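PDB 1L8Q: chromosomal replication initiator protein DnaA from Aquifex aeolicus, which probably initiates and regulates chromosomal replication, its ATP-bound form binding the origin oriC to start assembly of the initiation complex once per cell cycle. Local coordinates for residues N38-Y43 with E131-L136; H52-A57 with I135-R140. All blocks are in the same frame, centred on the assembly; numbering follows the deposited sequence.

After helix 20-31 the chain lays down strand 40-43, passes the nucleotide-binding loop and enters helix 50-63. It then runs through strands 68-72 and 101-105 and helix 114-129 before returning as strand 133-138. Contact 1 closes the longer loop, pairing residues 38-43 with 131-136 as neighbouring parallel strands. Contact 2 opens within that loop and ends on the same strand, running a little past contact 1: helix residues 52-57 pack on the strand part of 135-140. The two share Ile135 and Leu136, and their centres are about 9 Å apart. Where they meet, Ile42 O probably accepts a hydrogen bond from Ser138 N, at 2.8 Å. They tie the helix carrying His52 to the AAA+ sheet.

Contact 1: N38-Y43 with E131-L136; sequences NPIFIY and EKQIIL
Asn38 works with both ends of its amide against the incoming strand. OD1 takes the amide hydrogen of Ile134 N in the carbonyl plane, on a lone pair (2.8 Å), while ND2 gives a hydrogen bond to Lys132 O from above that carbonyl's plane. Regular pairing follows, with Ile40 N bonded to Ile134 O (3.1 Å), Leu136 N to Ile40 O (2.8 Å) and Ile42 N to Leu136 O (2.9 Å). These bonds make 40-43 and 133-136 adjacent parallel strands at 15°, inside the five-stranded 2-3-4-1-5 sheet of the AAA+ domain. On one face Ile40 and Ile135 lie side by side, their CG2 methyls 4.1 Å apart, beneath helix 20-31, whose Val25 and Ala29 touch Ile40. On the other, Leu136 crosses Phe41 at about a right angle, CB to ring atom CD2 3.8 Å, and its CD2 methyl packs on Pro39 CB at 3.7 Å; Phe120 and Phe124 of helix 114-129 back this side. Gln133 is bent, chi2 of 72° turning CD aside; its NE2 donates to Ile134 O, which it and Ile40 N reach from opposite faces of that carbonyl. Tyr37 O also accepts from that NE2, and Gly34 N bonds to Gln133 OE1.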
ATOM      1  N   ASN A  38     -12.444 -22.450  -3.172  1.00 25.24           N
ATOM      2  CA  ASN A  38     -11.077 -22.779  -3.500  1.00 24.81           C
ATOM      3  C   ASN A  38     -10.849 -22.459  -4.947  1.00 24.00           C
ATOM      4  O   ASN A  38     -11.462 -23.046  -5.804  1.00 24.80           O
ATOM      5  CB  ASN A  38     -10.796 -24.268  -3.233  1.00 24.79           C
ATOM      6  CG  ASN A  38      -9.372 -24.515  -2.680  1.00 26.17           C
ATOM      7  OD1 ASN A  38      -8.680 -23.583  -2.230  1.00 26.15           O
ATOM      8  ND2 ASN A  38      -8.945 -25.771  -2.706  1.00 26.62           N
ATOM      9  N   PRO A  39      -9.995 -21.491  -5.218  1.00 23.10           N
ATOM     10  CA  PRO A  39      -9.294 -20.759  -4.179  1.00 22.34           C
ATOM     11  C   PRO A  39     -10.044 -19.520  -3.734  1.00 22.04           C
ATOM     12  O   PRO A  39     -11.068 -19.146  -4.317  1.00 21.76           O
ATOM     13  CB  PRO A  39      -8.029 -20.294  -4.887  1.00 21.99           C
ATOM     14  CG  PRO A  39      -8.362 -20.313  -6.345  1.00 23.30           C
ATOM     15  CD  PRO A  39      -9.660 -21.009  -6.562  1.00 22.79           C
ATOM     16  N   ILE A  40      -9.509 -18.891  -2.691  1.00 21.80           N
ATOM     17  CA  ILE A  40      -9.941 -17.585  -2.251  1.00 21.57           C
ATOM     18  C   ILE A  40      -8.850 -16.626  -2.695  1.00 21.80           C
ATOM     19  O   ILE A  40      -7.681 -16.863  -2.423  1.00 21.85           O
ATOM     20  CB  ILE A  40     -10.029 -17.537  -0.738  1.00 21.38           C
ATOM     21  CG1 ILE A  40     -11.164 -18.406  -0.239  1.00 21.04           C
ATOM     22  CG2 ILE A  40     -10.223 -16.104  -0.249  1.00 20.13           C
ATOM     23  CD1 ILE A  40     -11.224 -18.462   1.238  1.00 19.77           C
ATOM     24  N   PHE A  41      -9.229 -15.542  -3.368  1.00 21.77           N
ATOM     25  CA  PHE A  41      -8.261 -14.571  -3.867  1.00 21.34           C
ATOM     26  C   PHE A  41      -8.649 -13.213  -3.333  1.00 21.82           C
ATOM     27  O   PHE A  41      -9.626 -12.623  -3.795  1.00 22.38           O
ATOM     28  CB  PHE A  41      -8.306 -14.547  -5.389  1.00 21.09           C
ATOM     29  CG  PHE A  41      -7.224 -13.755  -6.020  1.00 19.57           C
ATOM     30  CD1 PHE A  41      -7.258 -12.367  -6.008  1.00 19.18           C
ATOM     31  CD2 PHE A  41      -6.179 -14.393  -6.674  1.00 19.17           C
ATOM     32  CE1 PHE A  41      -6.245 -11.626  -6.615  1.00 18.50           C
ATOM     33  CE2 PHE A  41      -5.170 -13.662  -7.301  1.00 18.13           C
ATOM     34  CZ  PHE A  41      -5.204 -12.281  -7.273  1.00 18.54           C
ATOM     35  N   ILE A  42      -7.902 -12.722  -2.348  1.00 21.68           N
ATOM     36  CA  ILE A  42      -8.181 -11.426  -1.757  1.00 21.68           C
ATOM     37  C   ILE A  42      -7.334 -10.328  -2.385  1.00 21.59           C
ATOM     38  O   ILE A  42      -6.142 -10.489  -2.552  1.00 21.59           O
ATOM     39  CB  ILE A  42      -7.885 -11.474  -0.264  1.00 21.94           C
ATOM     40  CG1 ILE A  42      -8.805 -12.464   0.436  1.00 22.69           C
ATOM     41  CG2 ILE A  42      -8.030 -10.083   0.362  1.00 21.33           C
ATOM     42  CD1 ILE A  42      -8.259 -12.900   1.798  1.00 24.80           C
ATOM     43  N   TYR A  43      -7.949  -9.198  -2.723  1.00 21.72           N
ATOM     44  CA  TYR A  43      -7.194  -8.082  -3.279  1.00 21.10           C
ATOM     45  C   TYR A  43      -7.625  -6.712  -2.735  1.00 22.09           C
ATOM     46  O   TYR A  43      -8.791  -6.476  -2.397  1.00 21.27           O
ATOM     47  CB  TYR A  43      -7.226  -8.091  -4.798  1.00 20.25           C
ATOM     48  CG  TYR A  43      -8.570  -7.797  -5.373  1.00 18.34           C
ATOM     49  CD1 TYR A  43      -8.878  -6.530  -5.869  1.00 17.75           C
ATOM     50  CD2 TYR A  43      -9.537  -8.770  -5.421  1.00 18.00           C
ATOM     51  CE1 TYR A  43     -10.108  -6.256  -6.396  1.00 16.82           C
ATOM     52  CE2 TYR A  43     -10.768  -8.521  -5.954  1.00 18.47           C
ATOM     53  CZ  TYR A  43     -11.053  -7.256  -6.447  1.00 19.21           C
ATOM     54  OH  TYR A  43     -12.294  -7.007  -6.991  1.00 20.58           O
ATOM     55  N   GLU A 131      -8.550 -31.159  -2.614  1.00 25.13           N
ATOM     56  CA  GLU A 131      -9.422 -30.278  -1.864  1.00 25.38           C
ATOM     57  C   GLU A 131      -8.694 -29.645  -0.684  1.00 24.66           C
ATOM     58  O   GLU A 131      -9.234 -29.561   0.409  1.00 24.61           O
ATOM     59  CB  GLU A 131     -10.673 -31.015  -1.390  1.00 26.03           C
ATOM     60  CG  GLU A 131     -11.628 -31.383  -2.522  1.00 29.27           C
ATOM     61  CD  GLU A 131     -12.896 -32.071  -2.033  1.00 32.44           C
ATOM     62  OE1 GLU A 131     -12.791 -33.159  -1.413  1.00 33.76           O
ATOM     63  OE2 GLU A 131     -13.997 -31.529  -2.269  1.00 32.54           O
ATOM     64  N   LYS A 132      -7.460 -29.215  -0.916  1.00 24.12           N
ATOM     65  CA  LYS A 132      -6.685 -28.504   0.104  1.00 23.74           C
ATOM     66  C   LYS A 132      -6.889 -27.010  -0.120  1.00 23.46           C
ATOM     67  O   LYS A 132      -6.999 -26.556  -1.269  1.00 23.42           O
ATOM     68  CB  LYS A 132      -5.207 -28.864   0.014  1.00 23.55           C
ATOM     69  CG  LYS A 132      -4.930 -30.270   0.407  1.00 23.16           C
ATOM     70  CD  LYS A 132      -5.667 -30.600   1.688  1.00 23.92           C
ATOM     71  CE  LYS A 132      -5.333 -32.008   2.200  1.00 24.44           C
ATOM     72  NZ  LYS A 132      -6.047 -32.311   3.475  1.00 23.56           N
ATOM     73  N   GLN A 133      -6.958 -26.251   0.968  1.00 22.53           N
ATOM     74  CA  GLN A 133      -7.335 -24.849   0.873  1.00 21.83           C
ATOM     75  C   GLN A 133      -6.214 -23.975   0.380  1.00 21.37           C
ATOM     76  O   GLN A 133      -5.083 -24.068   0.845  1.00 21.47           O
ATOM     77  CB  GLN A 133      -7.848 -24.335   2.219  1.00 21.82           C
ATOM     78  CG  GLN A 133      -8.353 -22.897   2.189  1.00 23.43           C
ATOM     79  CD  GLN A 133      -9.690 -22.753   1.444  1.00 25.91           C
ATOM     80  OE1 GLN A 133     -10.687 -23.373   1.819  1.00 27.23           O
ATOM     81  NE2 GLN A 133      -9.701 -21.950   0.396  1.00 25.94           N
ATOM     82  N   ILE A 134      -6.536 -23.115  -0.567  1.00 21.03           N
ATOM     83  CA  ILE A 134      -5.584 -22.168  -1.084  1.00 20.50           C
ATOM     84  C   ILE A 134      -6.143 -20.785  -0.856  1.00 21.03           C
ATOM     85  O   ILE A 134      -7.303 -20.525  -1.164  1.00 21.00           O
ATOM     86  CB  ILE A 134      -5.392 -22.383  -2.570  1.00 20.45           C
ATOM     87  CG1 ILE A 134      -4.879 -23.801  -2.848  1.00 20.09           C
ATOM     88  CG2 ILE A 134      -4.444 -21.341  -3.133  1.00 19.53           C
ATOM     89  CD1 ILE A 134      -5.130 -24.259  -4.275  1.00 19.77           C
ATOM     90  N   ILE A 135      -5.339 -19.901  -0.276  1.00 20.96           N
ATOM     91  CA  ILE A 135      -5.740 -18.523  -0.146  1.00 20.75           C
ATOM     92  C   ILE A 135      -4.649 -17.647  -0.731  1.00 21.31           C
ATOM     93  O   ILE A 135      -3.490 -17.737  -0.332  1.00 21.14           O
ATOM     94  CB  ILE A 135      -6.005 -18.162   1.302  1.00 20.87           C
ATOM     95  CG1 ILE A 135      -7.002 -19.122   1.903  1.00 21.00           C
ATOM     96  CG2 ILE A 135      -6.556 -16.738   1.418  1.00 20.87           C
ATOM     97  CD1 ILE A 135      -7.337 -18.807   3.319  1.00 21.59           C
ATOM     98  N   LEU A 136      -5.019 -16.830  -1.716  1.00 21.77           N
ATOM     99  CA  LEU A 136      -4.080 -15.930  -2.351  1.00 22.30           C
ATOM    100  C   LEU A 136      -4.440 -14.530  -1.966  1.00 22.37           C
ATOM    101  O   LEU A 136      -5.586 -14.257  -1.621  1.00 23.08           O
ATOM    102  CB  LEU A 136      -4.168 -16.032  -3.874  1.00 22.29           C
ATOM    103  CG  LEU A 136      -3.765 -17.324  -4.560  1.00 22.82           C
ATOM    104  CD1 LEU A 136      -2.700 -18.045  -3.780  1.00 22.22           C
ATOM    105  CD2 LEU A 136      -4.967 -18.163  -4.691  1.00 24.87           C
TER

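Contact 2: H52-A57 with I135-R140; sequences HLLQAA and ILASDR. With ADP (adenosine-5'-diphosphate), chain C.
Leu54 reaches the strand with both of its methyls, although its CB starts off alongside rather than facing it: CD1 lies 3.7 Å from Ile135 CG2, the two side chains running in opposite senses, and CD2 lies 3.6 Å from Ala137 CB. One helical turn on, Ala57 CB faces Ile135 CD1 at 4.2 Å. In this small, wholly apolar patch the helix that follows the P-loop (Walker A) packs nearly antiparallel (164°) to a central strand of the AAA+ sheet, as in P-loop NTPases, the axes 9.3 Å apart.

The same helix turn grips ADP. His52 N donates to ADP O1A (2.6 Å, 165°). CG lies anti to the backbone N (chi1 -176°), and the ring turns an edge to the ribose, with ADP C2' in its plane. There His52 ND1 shares a hydrogen bond with ADP O2' at 2.6 Å. Thr9 O holds NE2 at another corner of the ring, while Tyr8 and Phe13 meet it edge-to-face. An alanine at His52 would probably leave the ribose O2' and Thr9 O without these imidazole partners and open a gap beside Tyr8 and Phe13. Ala137 also touches Asp105, an ATP-binding residue, and lies close to Lys50, whose NZ bonds to ADP. Apolar packing thus seats the helix on the sheet, leaving the directional bonds at its start to position ribose and alpha-phosphate.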
ATOM      1  N   HIS A  52      -2.647  -9.494   7.152  1.00 24.06           N
ATOM      2  CA  HIS A  52      -3.226  -9.783   8.429  1.00 24.25           C
ATOM      3  C   HIS A  52      -4.243 -10.926   8.314  1.00 24.89           C
ATOM      4  O   HIS A  52      -4.238 -11.865   9.114  1.00 25.06           O
ATOM      5  CB  HIS A  52      -3.903  -8.529   8.962  1.00 24.01           C
ATOM      6  CG  HIS A  52      -4.461  -8.685  10.336  1.00 23.73           C
ATOM      7  ND1 HIS A  52      -4.182  -7.801  11.355  1.00 24.16           N
ATOM      8  CD2 HIS A  52      -5.276  -9.628  10.865  1.00 23.17           C
ATOM      9  CE1 HIS A  52      -4.813  -8.185  12.451  1.00 23.87           C
ATOM     10  NE2 HIS A  52      -5.485  -9.290  12.180  1.00 24.54           N
ATOM     11  N   LEU A  53      -5.117 -10.844   7.321  1.00 25.27           N
ATOM     12  CA  LEU A  53      -6.166 -11.833   7.164  1.00 25.72           C
ATOM     13  C   LEU A  53      -5.601 -13.211   6.777  1.00 26.19           C
ATOM     14  O   LEU A  53      -6.040 -14.241   7.315  1.00 26.27           O
ATOM     15  CB  LEU A  53      -7.182 -11.348   6.140  1.00 25.76           C
ATOM     16  CG  LEU A  53      -8.554 -11.996   6.069  1.00 25.35           C
ATOM     17  CD1 LEU A  53      -9.219 -11.985   7.423  1.00 25.71           C
ATOM     18  CD2 LEU A  53      -9.389 -11.227   5.069  1.00 25.01           C
ATOM     19  N   LEU A  54      -4.637 -13.239   5.858  1.00 26.03           N
ATOM     20  CA  LEU A  54      -4.038 -14.516   5.470  1.00 26.44           C
ATOM     21  C   LEU A  54      -3.410 -15.180   6.689  1.00 26.76           C
ATOM     22  O   LEU A  54      -3.620 -16.365   6.955  1.00 26.76           O
ATOM     23  CB  LEU A  54      -2.974 -14.321   4.399  1.00 26.29           C
ATOM     24  CG  LEU A  54      -3.358 -14.571   2.942  1.00 26.54           C
ATOM     25  CD1 LEU A  54      -4.620 -13.844   2.564  1.00 24.06           C
ATOM     26  CD2 LEU A  54      -2.189 -14.163   2.047  1.00 25.88           C
ATOM     27  N   GLN A  55      -2.653 -14.402   7.445  1.00 26.57           N
ATOM     28  CA  GLN A  55      -1.952 -14.949   8.573  1.00 27.14           C
ATOM     29  C   GLN A  55      -2.872 -15.314   9.729  1.00 26.86           C
ATOM     30  O   GLN A  55      -2.580 -16.230  10.506  1.00 26.73           O
ATOM     31  CB  GLN A  55      -0.858 -14.000   9.025  1.00 27.58           C
ATOM     32  CG  GLN A  55       0.157 -13.733   7.953  1.00 30.30           C
ATOM     33  CD  GLN A  55       1.547 -14.061   8.405  1.00 32.74           C
ATOM     34  OE1 GLN A  55       2.519 -13.678   7.762  1.00 36.08           O
ATOM     35  NE2 GLN A  55       1.652 -14.777   9.506  1.00 31.89           N
ATOM     36  N   ALA A  56      -3.978 -14.602   9.858  1.00 26.45           N
ATOM     37  CA  ALA A  56      -4.924 -14.941  10.904  1.00 26.18           C
ATOM     38  C   ALA A  56      -5.572 -16.282  10.563  1.00 26.46           C
ATOM     39  O   ALA A  56      -5.782 -17.109  11.447  1.00 26.99           O
ATOM     40  CB  ALA A  56      -5.954 -13.869  11.065  1.00 25.46           C
ATOM     41  N   ALA A  57      -5.879 -16.502   9.284  1.00 26.27           N
ATOM     42  CA  ALA A  57      -6.426 -17.782   8.853  1.00 26.43           C
ATOM     43  C   ALA A  57      -5.431 -18.891   9.161  1.00 26.36           C
ATOM     44  O   ALA A  57      -5.791 -19.917   9.718  1.00 26.44           O
ATOM     45  CB  ALA A  57      -6.753 -17.760   7.340  1.00 26.62           C
ATOM     46  N   ILE A 135      -5.339 -19.901  -0.276  1.00 20.96           N
ATOM     47  CA  ILE A 135      -5.740 -18.523  -0.146  1.00 20.75           C
ATOM     48  C   ILE A 135      -4.649 -17.647  -0.731  1.00 21.31           C
ATOM     49  O   ILE A 135      -3.490 -17.737  -0.332  1.00 21.14           O
ATOM     50  CB  ILE A 135      -6.005 -18.162   1.302  1.00 20.87           C
ATOM     51  CG1 ILE A 135      -7.002 -19.122   1.903  1.00 21.00           C
ATOM     52  CG2 ILE A 135      -6.556 -16.738   1.418  1.00 20.87           C
ATOM     53  CD1 ILE A 135      -7.337 -18.807   3.319  1.00 21.59           C
ATOM     54  N   LEU A 136      -5.019 -16.830  -1.716  1.00 21.77           N
ATOM     55  CA  LEU A 136      -4.080 -15.930  -2.351  1.00 22.30           C
ATOM     56  C   LEU A 136      -4.440 -14.530  -1.966  1.00 22.37           C
ATOM     57  O   LEU A 136      -5.586 -14.257  -1.621  1.00 23.08           O
ATOM     58  CB  LEU A 136      -4.168 -16.032  -3.874  1.00 22.29           C
ATOM     59  CG  LEU A 136      -3.765 -17.324  -4.560  1.00 22.82           C
ATOM     60  CD1 LEU A 136      -2.700 -18.045  -3.780  1.00 22.22           C
ATOM     61  CD2 LEU A 136      -4.967 -18.163  -4.691  1.00 24.87           C
ATOM     62  N   ALA A 137      -3.468 -13.633  -2.033  1.00 21.70           N
ATOM     63  CA  ALA A 137      -3.729 -12.219  -1.824  1.00 20.94           C
ATOM     64  C   ALA A 137      -2.904 -11.442  -2.831  1.00 21.14           C
ATOM     65  O   ALA A 137      -1.806 -11.879  -3.233  1.00 20.60           O
ATOM     66  CB  ALA A 137      -3.382 -11.813  -0.452  1.00 20.62           C
ATOM     67  N   SER A 138      -3.443 -10.310  -3.269  1.00 20.96           N
ATOM     68  CA  SER A 138      -2.803  -9.515  -4.293  1.00 21.31           C
ATOM     69  C   SER A 138      -3.192  -8.079  -4.116  1.00 21.59           C
ATOM     70  O   SER A 138      -4.151  -7.782  -3.416  1.00 22.32           O
ATOM     71  CB  SER A 138      -3.212  -9.982  -5.675  1.00 21.01           C
ATOM     72  OG  SER A 138      -2.871  -8.994  -6.641  1.00 22.44           O
ATOM     73  N   ASP A 139      -2.454  -7.178  -4.743  1.00 21.44           N
ATOM     74  CA  ASP A 139      -2.785  -5.779  -4.632  1.00 21.79           C
ATOM     75  C   ASP A 139      -3.693  -5.405  -5.779  1.00 22.07           C
ATOM     76  O   ASP A 139      -4.096  -4.265  -5.909  1.00 22.76           O
ATOM     77  CB  ASP A 139      -1.520  -4.889  -4.624  1.00 21.19           C
ATOM     78  CG  ASP A 139      -0.799  -4.893  -5.954  1.00 21.75           C
ATOM     79  OD1 ASP A 139      -0.994  -5.844  -6.733  1.00 20.87           O
ATOM     80  OD2 ASP A 139      -0.018  -3.993  -6.317  1.00 23.94           O
ATOM     81  N   ARG A 140      -3.998  -6.357  -6.636  1.00 22.30           N
ATOM     82  CA  ARG A 140      -4.845  -6.048  -7.771  1.00 22.40           C
ATOM     83  C   ARG A 140      -5.623  -7.267  -8.200  1.00 22.03           C
ATOM     84  O   ARG A 140      -5.231  -8.395  -7.917  1.00 22.38           O
ATOM     85  CB  ARG A 140      -4.009  -5.499  -8.925  1.00 22.54           C
ATOM     86  CG  ARG A 140      -3.058  -6.501  -9.520  1.00 23.71           C
ATOM     87  CD  ARG A 140      -1.924  -5.877 -10.268  1.00 26.83           C
ATOM     88  NE  ARG A 140      -1.275  -4.847  -9.469  1.00 30.08           N
ATOM     89  CZ  ARG A 140      -0.194  -4.174  -9.845  1.00 31.99           C
ATOM     90  NH1 ARG A 140       0.374  -4.415 -11.019  1.00 32.90           N
ATOM     91  NH2 ARG A 140       0.319  -3.255  -9.041  1.00 32.88           N
TER
HETATM   92  PB  ADP C 400      -1.716  -5.269   3.604  1.00 22.20           P
HETATM   93  O1B ADP C 400      -1.172  -6.698   3.750  1.00 19.51           O
HETATM   94  O2B ADP C 400      -3.020  -5.174   2.867  1.00 21.62           O
HETATM   95  O3B ADP C 400      -0.682  -4.277   3.171  1.00 20.55           O
HETATM   96  PA  ADP C 400      -1.619  -5.673   6.314  1.00 22.36           P
HETATM   97  O1A ADP C 400      -2.396  -6.970   6.448  1.00 23.39           O
HETATM   98  O2A ADP C 400      -0.124  -5.890   6.159  1.00 20.72           O
HETATM   99  O3A ADP C 400      -2.125  -4.825   5.065  1.00 20.41           O
HETATM  100  O5' ADP C 400      -1.951  -4.719   7.545  1.00 21.50           O
HETATM  101  C5' ADP C 400      -1.284  -3.479   7.698  1.00 21.08           C
HETATM  102  C4' ADP C 400      -1.367  -3.148   9.168  1.00 20.95           C
HETATM  103  O4' ADP C 400      -2.691  -2.681   9.499  1.00 20.73           O
HETATM  104  C3' ADP C 400      -1.153  -4.408   9.977  1.00 20.11           C
HETATM  105  O3' ADP C 400      -0.514  -3.983  11.173  1.00 24.08           O
HETATM  106  C2' ADP C 400      -2.563  -4.872  10.268  1.00 19.34           C
HETATM  107  O2' ADP C 400      -2.724  -5.692  11.414  1.00 14.03           O
HETATM  108  C1' ADP C 400      -3.320  -3.581  10.414  1.00 20.09           C
HETATM  109  N9  ADP C 400      -4.706  -3.847  10.008  1.00 23.14           N
HETATM  110  C8  ADP C 400      -5.165  -3.958   8.739  1.00 23.98           C
HETATM  111  N7  ADP C 400      -6.508  -4.213   8.745  1.00 25.13           N
HETATM  112  C5  ADP C 400      -6.902  -4.285  10.021  1.00 24.21           C
HETATM  113  C6  ADP C 400      -8.169  -4.527  10.726  1.00 23.56           C
HETATM  114  N6  ADP C 400      -9.310  -4.752  10.055  1.00 23.63           N
HETATM  115  N1  ADP C 400      -8.157  -4.517  12.064  1.00 25.50           N
HETATM  116  C2  ADP C 400      -7.029  -4.285  12.766  1.00 24.49           C
HETATM  117  N3  ADP C 400      -5.841  -4.054  12.177  1.00 24.82           N
HETATM  118  C4  ADP C 400      -5.720  -4.046  10.847  1.00 24.18           C